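Local structure of iota-carbonic anhydrase (Nostoc sp. PCC 7120 = FACHB-418, 7C5W) at residues 57-62 / 93-98; 156-161 / 166-171. The protein catalyses the hydration of carbon dioxide to bicarbonate without any metal cofactor, and so may work even where metals are scarce. All blocks are in the same frame, centred on the assembly; numbering follows the deposited sequence.

Contact 1 (57-62 / 93-98); sequences ALAEKV and GALAYF
Leu95 reaches from helix 91-99 to Ala59 and Glu60 of helix 52-66, a light helix-helix contact in which a single forked side chain does the bridging. The nearest CA atoms across the contact, those of Ala59 and Leu95, are 6.5 Å apart, and the surface buried is small, 143 Å². The apolar part rests on the two methyls of the leucine. With CG swung opposite its own backbone N (chi1 -172°), the fork is carried out to the neighbouring helix, where Leu95 CD1 lies 3.7 Å from Ala59 CB and also touches Glu60 CG. Farther along helix 52-66, Ile63 also touches Leu95.

The charged part belongs to Glu60, whose chain runs extended past the leucine at a slant, laying its CG methylene against both leucine methyls and sending its carboxylate onward. There OE2 forms a salt bridge with Arg91, at the start of the leucine's own helix, so the glutamate joins the two helices by both its carbon and its charge. An alanine in place of Glu60 has no carboxylate or CG, and Arg91 would probably be left without this charged mate and the Leu95 methyls less well covered. The second methyl, Leu95 CD2, sits 3.7 Å from Glu60 CG.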
ATOM      1  N   ALA A  57     -22.608  26.389   4.210  1.00 63.68           N
ATOM      2  CA  ALA A  57     -21.811  26.154   5.436  1.00 68.53           C
ATOM      3  C   ALA A  57     -21.769  24.650   5.708  1.00 68.42           C
ATOM      4  O   ALA A  57     -20.742  24.158   6.208  1.00 68.71           O
ATOM      5  CB  ALA A  57     -22.386  26.910   6.608  1.00 59.48           C
ATOM      6  N   LEU A  58     -22.855  23.949   5.389  1.00 63.27           N
ATOM      7  CA  LEU A  58     -22.952  22.490   5.621  1.00 65.94           C
ATOM      8  C   LEU A  58     -22.111  21.770   4.563  1.00 68.18           C
ATOM      9  O   LEU A  58     -21.368  20.861   4.942  1.00 68.58           O
ATOM     10  CB  LEU A  58     -24.411  22.037   5.572  1.00 67.05           C
ATOM     11  CG  LEU A  58     -24.610  20.537   5.776  1.00 70.60           C
ATOM     12  CD1 LEU A  58     -23.904  20.058   7.025  1.00 60.46           C
ATOM     13  CD2 LEU A  58     -26.074  20.169   5.862  1.00 71.59           C
ATOM     14  N   ALA A  59     -22.218  22.179   3.299  1.00 66.87           N
ATOM     15  CA  ALA A  59     -21.434  21.629   2.170  1.00 68.00           C
ATOM     16  C   ALA A  59     -19.935  21.758   2.478  1.00 69.14           C
ATOM     17  O   ALA A  59     -19.192  20.821   2.168  1.00 67.64           O
ATOM     18  CB  ALA A  59     -21.798  22.327   0.884  1.00 63.86           C
ATOM     19  N   GLU A  60     -19.518  22.869   3.087  1.00 67.71           N
ATOM     20  CA  GLU A  60     -18.092  23.157   3.389  1.00 71.34           C
ATOM     21  C   GLU A  60     -17.553  22.126   4.388  1.00 70.13           C
ATOM     22  O   GLU A  60     -16.431  21.621   4.165  1.00 66.89           O
ATOM     23  CB  GLU A  60     -17.934  24.575   3.930  1.00 69.56           C
ATOM     24  CG  GLU A  60     -17.932  25.618   2.831  1.00 73.76           C
ATOM     25  CD  GLU A  60     -17.529  27.013   3.267  1.00 76.57           C
ATOM     26  OE1 GLU A  60     -18.349  27.937   3.069  1.00 81.76           O
ATOM     27  OE2 GLU A  60     -16.392  27.170   3.779  1.00 77.45           O
ATOM     28  N   LYS A  61     -18.308  21.845   5.452  1.00 66.80           N
ATOM     29  CA  LYS A  61     -17.907  20.870   6.501  1.00 70.07           C
ATOM     30  C   LYS A  61     -17.920  19.472   5.856  1.00 67.76           C
ATOM     31  O   LYS A  61     -16.970  18.702   6.082  1.00 64.27           O
ATOM     32  CB  LYS A  61     -18.790  21.014   7.748  1.00 64.17           C
ATOM     33  N   VAL A  62     -18.912  19.189   5.011  1.00 68.01           N
ATOM     34  CA  VAL A  62     -19.037  17.898   4.270  1.00 65.77           C
ATOM     35  C   VAL A  62     -17.778  17.665   3.420  1.00 64.20           C
ATOM     36  O   VAL A  62     -17.179  16.591   3.533  1.00 70.60           O
ATOM     37  CB  VAL A  62     -20.295  17.860   3.388  1.00 62.38           C
ATOM     38  CG1 VAL A  62     -20.222  16.708   2.401  1.00 57.70           C
ATOM     39  CG2 VAL A  62     -21.566  17.777   4.215  1.00 61.88           C
ATOM     40  N   GLY A  93     -13.638  24.356  -6.180  1.00 56.32           N
ATOM     41  CA  GLY A  93     -14.253  23.669  -7.336  1.00 59.61           C
ATOM     42  C   GLY A  93     -15.371  22.737  -6.890  1.00 61.77           C
ATOM     43  O   GLY A  93     -16.443  22.730  -7.538  1.00 55.04           O
ATOM     44  N   ALA A  94     -15.142  21.986  -5.806  1.00 58.58           N
ATOM     45  CA  ALA A  94     -16.073  20.954  -5.284  1.00 60.73           C
ATOM     46  C   ALA A  94     -17.296  21.646  -4.674  1.00 60.07           C
ATOM     47  O   ALA A  94     -18.419  21.273  -5.037  1.00 64.16           O
ATOM     48  CB  ALA A  94     -15.367  20.063  -4.284  1.00 51.03           C
ATOM     49  N   LEU A  95     -17.068  22.613  -3.783  1.00 58.32           N
ATOM     50  CA  LEU A  95     -18.130  23.446  -3.163  1.00 68.69           C
ATOM     51  C   LEU A  95     -19.015  24.051  -4.260  1.00 64.92           C
ATOM     52  O   LEU A  95     -20.257  23.849  -4.233  1.00 63.45           O
ATOM     53  CB  LEU A  95     -17.459  24.546  -2.337  1.00 65.21           C
ATOM     54  CG  LEU A  95     -18.407  25.383  -1.486  1.00 68.87           C
ATOM     55  CD1 LEU A  95     -19.202  24.494  -0.540  1.00 65.57           C
ATOM     56  CD2 LEU A  95     -17.635  26.445  -0.716  1.00 65.28           C
ATOM     57  N   ALA A  96     -18.391  24.758  -5.200  1.00 62.29           N
ATOM     58  CA  ALA A  96     -19.068  25.438  -6.320  1.00 60.91           C
ATOM     59  C   ALA A  96     -19.984  24.430  -7.025  1.00 69.11           C
ATOM     60  O   ALA A  96     -21.153  24.754  -7.283  1.00 71.59           O
ATOM     61  CB  ALA A  96     -18.038  26.017  -7.252  1.00 60.35           C
ATOM     62  N   TYR A  97     -19.487  23.232  -7.329  1.00 65.81           N
ATOM     63  CA  TYR A  97     -20.274  22.224  -8.079  1.00 66.81           C
ATOM     64  C   TYR A  97     -21.577  21.940  -7.326  1.00 63.85           C
ATOM     65  O   TYR A  97     -22.635  21.827  -7.972  1.00 65.59           O
ATOM     66  CB  TYR A  97     -19.496  20.928  -8.304  1.00 65.54           C
ATOM     67  CG  TYR A  97     -20.359  19.838  -8.881  1.00 62.25           C
ATOM     68  CD1 TYR A  97     -20.740  19.866 -10.211  1.00 63.23           C
ATOM     69  CD2 TYR A  97     -20.857  18.818  -8.086  1.00 58.71           C
ATOM     70  CE1 TYR A  97     -21.569  18.893 -10.745  1.00 66.39           C
ATOM     71  CE2 TYR A  97     -21.679  17.830  -8.606  1.00 61.95           C
ATOM     72  CZ  TYR A  97     -22.034  17.866  -9.942  1.00 64.72           C
ATOM     73  OH  TYR A  97     -22.835  16.898 -10.474  1.00 69.95           O
ATOM     74  N   PHE A  98     -21.499  21.816  -6.002  1.00 62.86           N
ATOM     75  CA  PHE A  98     -22.611  21.314  -5.153  1.00 62.01           C
ATOM     76  C   PHE A  98     -23.635  22.421  -4.879  1.00 69.51           C
ATOM     77  O   PHE A  98     -24.846  22.109  -4.925  1.00 72.58           O
ATOM     78  CB  PHE A  98     -22.064  20.678  -3.873  1.00 66.14           C
ATOM     79  CG  PHE A  98     -21.537  19.282  -4.093  1.00 68.80           C
ATOM     80  CD1 PHE A  98     -22.367  18.287  -4.582  1.00 62.33           C
ATOM     81  CD2 PHE A  98     -20.207  18.977  -3.853  1.00 62.03           C
ATOM     82  CE1 PHE A  98     -21.883  17.012  -4.810  1.00 66.78           C
ATOM     83  CE2 PHE A  98     -19.726  17.701  -4.084  1.00 58.99           C
ATOM     84  CZ  PHE A  98     -20.564  16.721  -4.556  1.00 62.30           C
TER

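Contact 2 (156-161 / 166-171)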
ATOM      1  N   GLN A 156     -12.630   6.500  -4.977  1.00 47.99           N
ATOM      2  CA  GLN A 156     -11.448   5.909  -4.295  1.00 50.98           C
ATOM      3  C   GLN A 156     -11.340   6.532  -2.903  1.00 52.31           C
ATOM      4  O   GLN A 156     -11.318   7.754  -2.818  1.00 52.47           O
ATOM      5  CB  GLN A 156     -10.166   6.119  -5.097  1.00 49.96           C
ATOM      6  CG  GLN A 156      -8.980   5.331  -4.554  1.00 51.35           C
ATOM      7  CD  GLN A 156      -7.713   5.574  -5.338  1.00 53.45           C
ATOM      8  OE1 GLN A 156      -6.662   5.005  -5.058  1.00 60.29           O
ATOM      9  NE2 GLN A 156      -7.789   6.435  -6.331  1.00 44.24           N
ATOM     10  N   PHE A 157     -11.327   5.702  -1.866  1.00 50.11           N
ATOM     11  CA  PHE A 157     -11.193   6.122  -0.454  1.00 51.06           C
ATOM     12  C   PHE A 157      -9.766   5.855   0.020  1.00 53.43           C
ATOM     13  O   PHE A 157      -9.239   4.756  -0.237  1.00 55.05           O
ATOM     14  CB  PHE A 157     -12.214   5.383   0.407  1.00 52.84           C
ATOM     15  CG  PHE A 157     -13.639   5.682   0.018  1.00 56.83           C
ATOM     16  CD1 PHE A 157     -14.276   6.825   0.483  1.00 56.17           C
ATOM     17  CD2 PHE A 157     -14.326   4.842  -0.846  1.00 53.41           C
ATOM     18  CE1 PHE A 157     -15.583   7.104   0.110  1.00 55.73           C
ATOM     19  CE2 PHE A 157     -15.633   5.120  -1.210  1.00 58.13           C
ATOM     20  CZ  PHE A 157     -16.256   6.252  -0.735  1.00 57.81           C
ATOM     21  N   LEU A 158      -9.164   6.851   0.665  1.00 50.55           N
ATOM     22  CA  LEU A 158      -7.893   6.710   1.422  1.00 56.72           C
ATOM     23  C   LEU A 158      -8.192   6.809   2.927  1.00 56.84           C
ATOM     24  O   LEU A 158      -8.938   7.719   3.335  1.00 58.44           O
ATOM     25  CB  LEU A 158      -6.927   7.800   0.958  1.00 58.50           C
ATOM     26  CG  LEU A 158      -5.592   7.866   1.694  1.00 61.31           C
ATOM     27  CD1 LEU A 158      -4.778   6.617   1.443  1.00 63.30           C
ATOM     28  CD2 LEU A 158      -4.798   9.087   1.258  1.00 65.27           C
ATOM     29  N   LYS A 159      -7.666   5.873   3.714  1.00 57.86           N
ATOM     30  CA  LYS A 159      -7.772   5.869   5.198  1.00 59.66           C
ATOM     31  C   LYS A 159      -6.635   6.738   5.743  1.00 61.25           C
ATOM     32  O   LYS A 159      -5.456   6.338   5.584  1.00 56.54           O
ATOM     33  CB  LYS A 159      -7.706   4.429   5.713  1.00 56.69           C
ATOM     34  CG  LYS A 159      -7.906   4.252   7.210  1.00 62.42           C
ATOM     35  CD  LYS A 159      -8.140   2.805   7.558  1.00 61.43           C
ATOM     36  CE  LYS A 159      -8.869   2.594   8.863  1.00 66.64           C
ATOM     37  NZ  LYS A 159      -9.511   1.259   8.920  1.00 63.44           N
ATOM     38  N   ASP A 160      -6.969   7.911   6.292  1.00 59.92           N
ATOM     39  CA  ASP A 160      -5.976   8.914   6.765  1.00 59.13           C
ATOM     40  C   ASP A 160      -5.331   8.420   8.067  1.00 62.63           C
ATOM     41  O   ASP A 160      -5.764   7.365   8.591  1.00 59.48           O
ATOM     42  CB  ASP A 160      -6.598  10.304   6.941  1.00 63.91           C
ATOM     43  CG  ASP A 160      -7.739  10.371   7.941  1.00 66.75           C
ATOM     44  OD1 ASP A 160      -7.816   9.481   8.830  1.00 56.45           O
ATOM     45  OD2 ASP A 160      -8.556  11.307   7.811  1.00 66.96           O
ATOM     46  N   ASP A 161      -4.323   9.162   8.544  1.00 67.59           N
ATOM     47  CA  ASP A 161      -3.521   8.855   9.759  1.00 66.42           C
ATOM     48  C   ASP A 161      -4.463   8.691  10.962  1.00 64.04           C
ATOM     49  O   ASP A 161      -4.024   8.085  11.949  1.00 69.43           O
ATOM     50  CB  ASP A 161      -2.449   9.928  10.005  1.00 67.41           C
ATOM     51  CG  ASP A 161      -1.266   9.930   9.037  1.00 67.65           C
ATOM     52  OD1 ASP A 161      -1.043   8.904   8.361  1.00 64.98           O
ATOM     53  OD2 ASP A 161      -0.546  10.962   8.974  1.00 71.49           O
ATOM     54  N   ARG A 166     -11.304   9.043   3.282  1.00 58.74           N
ATOM     55  CA  ARG A 166     -11.404  10.314   2.524  1.00 52.59           C
ATOM     56  C   ARG A 166     -11.417  10.005   1.029  1.00 59.05           C
ATOM     57  O   ARG A 166     -10.569   9.192   0.575  1.00 59.74           O
ATOM     58  CB  ARG A 166     -10.232  11.233   2.867  1.00 57.44           C
ATOM     59  CG  ARG A 166      -9.835  11.185   4.335  1.00 66.86           C
ATOM     60  CD  ARG A 166     -10.802  11.941   5.219  1.00 64.44           C
ATOM     61  NE  ARG A 166     -10.613  13.373   5.048  1.00 76.87           N
ATOM     62  CZ  ARG A 166      -9.708  14.095   5.694  1.00 75.99           C
ATOM     63  NH1 ARG A 166      -8.907  13.517   6.572  1.00 73.50           N
ATOM     64  NH2 ARG A 166      -9.601  15.388   5.452  1.00 74.08           N
ATOM     65  N   ILE A 167     -12.331  10.646   0.296  1.00 56.65           N
ATOM     66  CA  ILE A 167     -12.416  10.588  -1.190  1.00 51.99           C
ATOM     67  C   ILE A 167     -11.234  11.361  -1.785  1.00 53.78           C
ATOM     68  O   ILE A 167     -11.116  12.580  -1.544  1.00 50.38           O
ATOM     69  CB  ILE A 167     -13.768  11.140  -1.675  1.00 59.08           C
ATOM     70  CG1 ILE A 167     -14.936  10.288  -1.165  1.00 51.92           C
ATOM     71  CG2 ILE A 167     -13.782  11.287  -3.184  1.00 49.89           C
ATOM     72  CD1 ILE A 167     -16.264  11.015  -1.160  1.00 57.06           C
ATOM     73  N   ILE A 168     -10.394  10.656  -2.541  1.00 51.81           N
ATOM     74  CA  ILE A 168      -9.259  11.227  -3.320  1.00 51.67           C
ATOM     75  C   ILE A 168      -9.557  11.076  -4.813  1.00 49.26           C
ATOM     76  O   ILE A 168      -8.854  11.717  -5.624  1.00 53.39           O
ATOM     77  CB  ILE A 168      -7.943  10.534  -2.921  1.00 53.92           C
ATOM     78  CG1 ILE A 168      -7.999   9.021  -3.167  1.00 52.62           C
ATOM     79  CG2 ILE A 168      -7.605  10.868  -1.476  1.00 50.81           C
ATOM     80  CD1 ILE A 168      -6.653   8.322  -3.090  1.00 53.36           C
ATOM     81  N   THR A 169     -10.561  10.265  -5.164  1.00 47.73           N
ATOM     82  CA  THR A 169     -11.014  10.047  -6.562  1.00 49.75           C
ATOM     83  C   THR A 169     -12.542   9.923  -6.591  1.00 51.04           C
ATOM     84  O   THR A 169     -13.084   9.146  -5.800  1.00 50.46           O
ATOM     85  CB  THR A 169     -10.366   8.813  -7.203  1.00 49.71           C
ATOM     86  OG1 THR A 169      -8.947   8.849  -7.039  1.00 49.81           O
ATOM     87  CG2 THR A 169     -10.679   8.716  -8.679  1.00 47.36           C
ATOM     88  N   HIS A 170     -13.183  10.647  -7.508  1.00 52.01           N
ATOM     89  CA  HIS A 170     -14.651  10.727  -7.687  1.00 55.34           C
ATOM     90  C   HIS A 170     -14.946  11.035  -9.157  1.00 56.60           C
ATOM     91  O   HIS A 170     -14.866  12.201  -9.547  1.00 58.27           O
ATOM     92  CB  HIS A 170     -15.226  11.792  -6.748  1.00 54.88           C
ATOM     93  CG  HIS A 170     -16.711  11.761  -6.629  1.00 57.54           C
ATOM     94  ND1 HIS A 170     -17.510  11.108  -7.545  1.00 57.10           N
ATOM     95  CD2 HIS A 170     -17.543  12.317  -5.723  1.00 55.01           C
ATOM     96  CE1 HIS A 170     -18.773  11.255  -7.207  1.00 54.03           C
ATOM     97  NE2 HIS A 170     -18.823  11.999  -6.099  1.00 56.69           N
ATOM     98  N   HIS A 171     -15.233  10.008  -9.948  1.00 55.35           N
ATOM     99  CA  HIS A 171     -15.627  10.130 -11.371  1.00 54.64           C
ATOM    100  C   HIS A 171     -17.090   9.699 -11.486  1.00 57.63           C
ATOM    101  O   HIS A 171     -17.374   8.522 -11.211  1.00 54.27           O
ATOM    102  CB  HIS A 171     -14.668   9.314 -12.242  1.00 52.44           C
ATOM    103  CG  HIS A 171     -14.804   9.527 -13.712  1.00 50.24           C
ATOM    104  ND1 HIS A 171     -13.713   9.500 -14.554  1.00 53.95           N
ATOM    105  CD2 HIS A 171     -15.885   9.727 -14.497  1.00 53.88           C
ATOM    106  CE1 HIS A 171     -14.119   9.672 -15.799  1.00 53.59           C
ATOM    107  NE2 HIS A 171     -15.448   9.822 -15.789  1.00 53.95           N
TER
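Asp160 and Arg166 form a salt bridge, with Arg166 NH1 2.6 Å from Asp160 OD2. The oxygen uses its anti lone pair, while the carboxylate approaches the edge of the guanidinium with the two planes 80° apart. Arg166 gets there by bending at chi2 and chi3, which folds the chain back toward Asp160; its NE is held by Tyr67 O, and Asp160 OD1 accepts the backbone N-H groups of His162 and Lys164, so each partner has further hydrogen bonding that helps to hold it.

Next come the backbone bonds. Leu158 and Arg166 are a hydrogen-bonded antiparallel pair, joined both ways at 2.7 Å (Leu158 N to Arg166 O, Arg166 N to Leu158 O). Beyond them the hairpin of strands 148-159 and 165-173 is interrupted by a classic beta bulge: Ile168 and Thr169 both face Gln156, whose O accepts Ile168 N-H at 3.1 Å and whose N donates to Thr169 O at 2.8 Å. Gln156 NE2 has its stronger hydrogen bond to Thr134 OG1 of a neighbouring subunit, and adds a weak, bent one to Thr169 OG1 (N-H...O angle 127°).

Packing completes the contact. Phe157 and Ile167 lie side by side on one face, Phe157 CE1 3.5 Å from Ile167 CG1. Against Gln156 and Leu158, whose side chains lie on the opposite face, come the branches of Ile168: CD1 meets the amide carbon Gln156 CD at 3.7 Å, while Ile168 CG2 reaches Leu158 CB at 4.0 Å.

Overall arrangement
Contacts 1 and 2 follow one another along the chain, and their centres stand 16 Å apart; they do not touch, although their nearest atoms are about 5 Å from each other. Contact 1 joins two helices, whereas contact 2 lies within the sheet, whose strand 165-173 is flanked by 75-77 and 148-159. Neither pairing forms the hydrogencarbonate site directly: Tyr97, one of its residues, belongs to the 93-98 segment but takes no part in that segment's pairing with 57-62, and the side chain of Ile167 in contact 2 is about 11 Å from that of Tyr97. Contact 2 also reaches two neighbouring subunits of the tetramer, whereas contact 1 is touched by none.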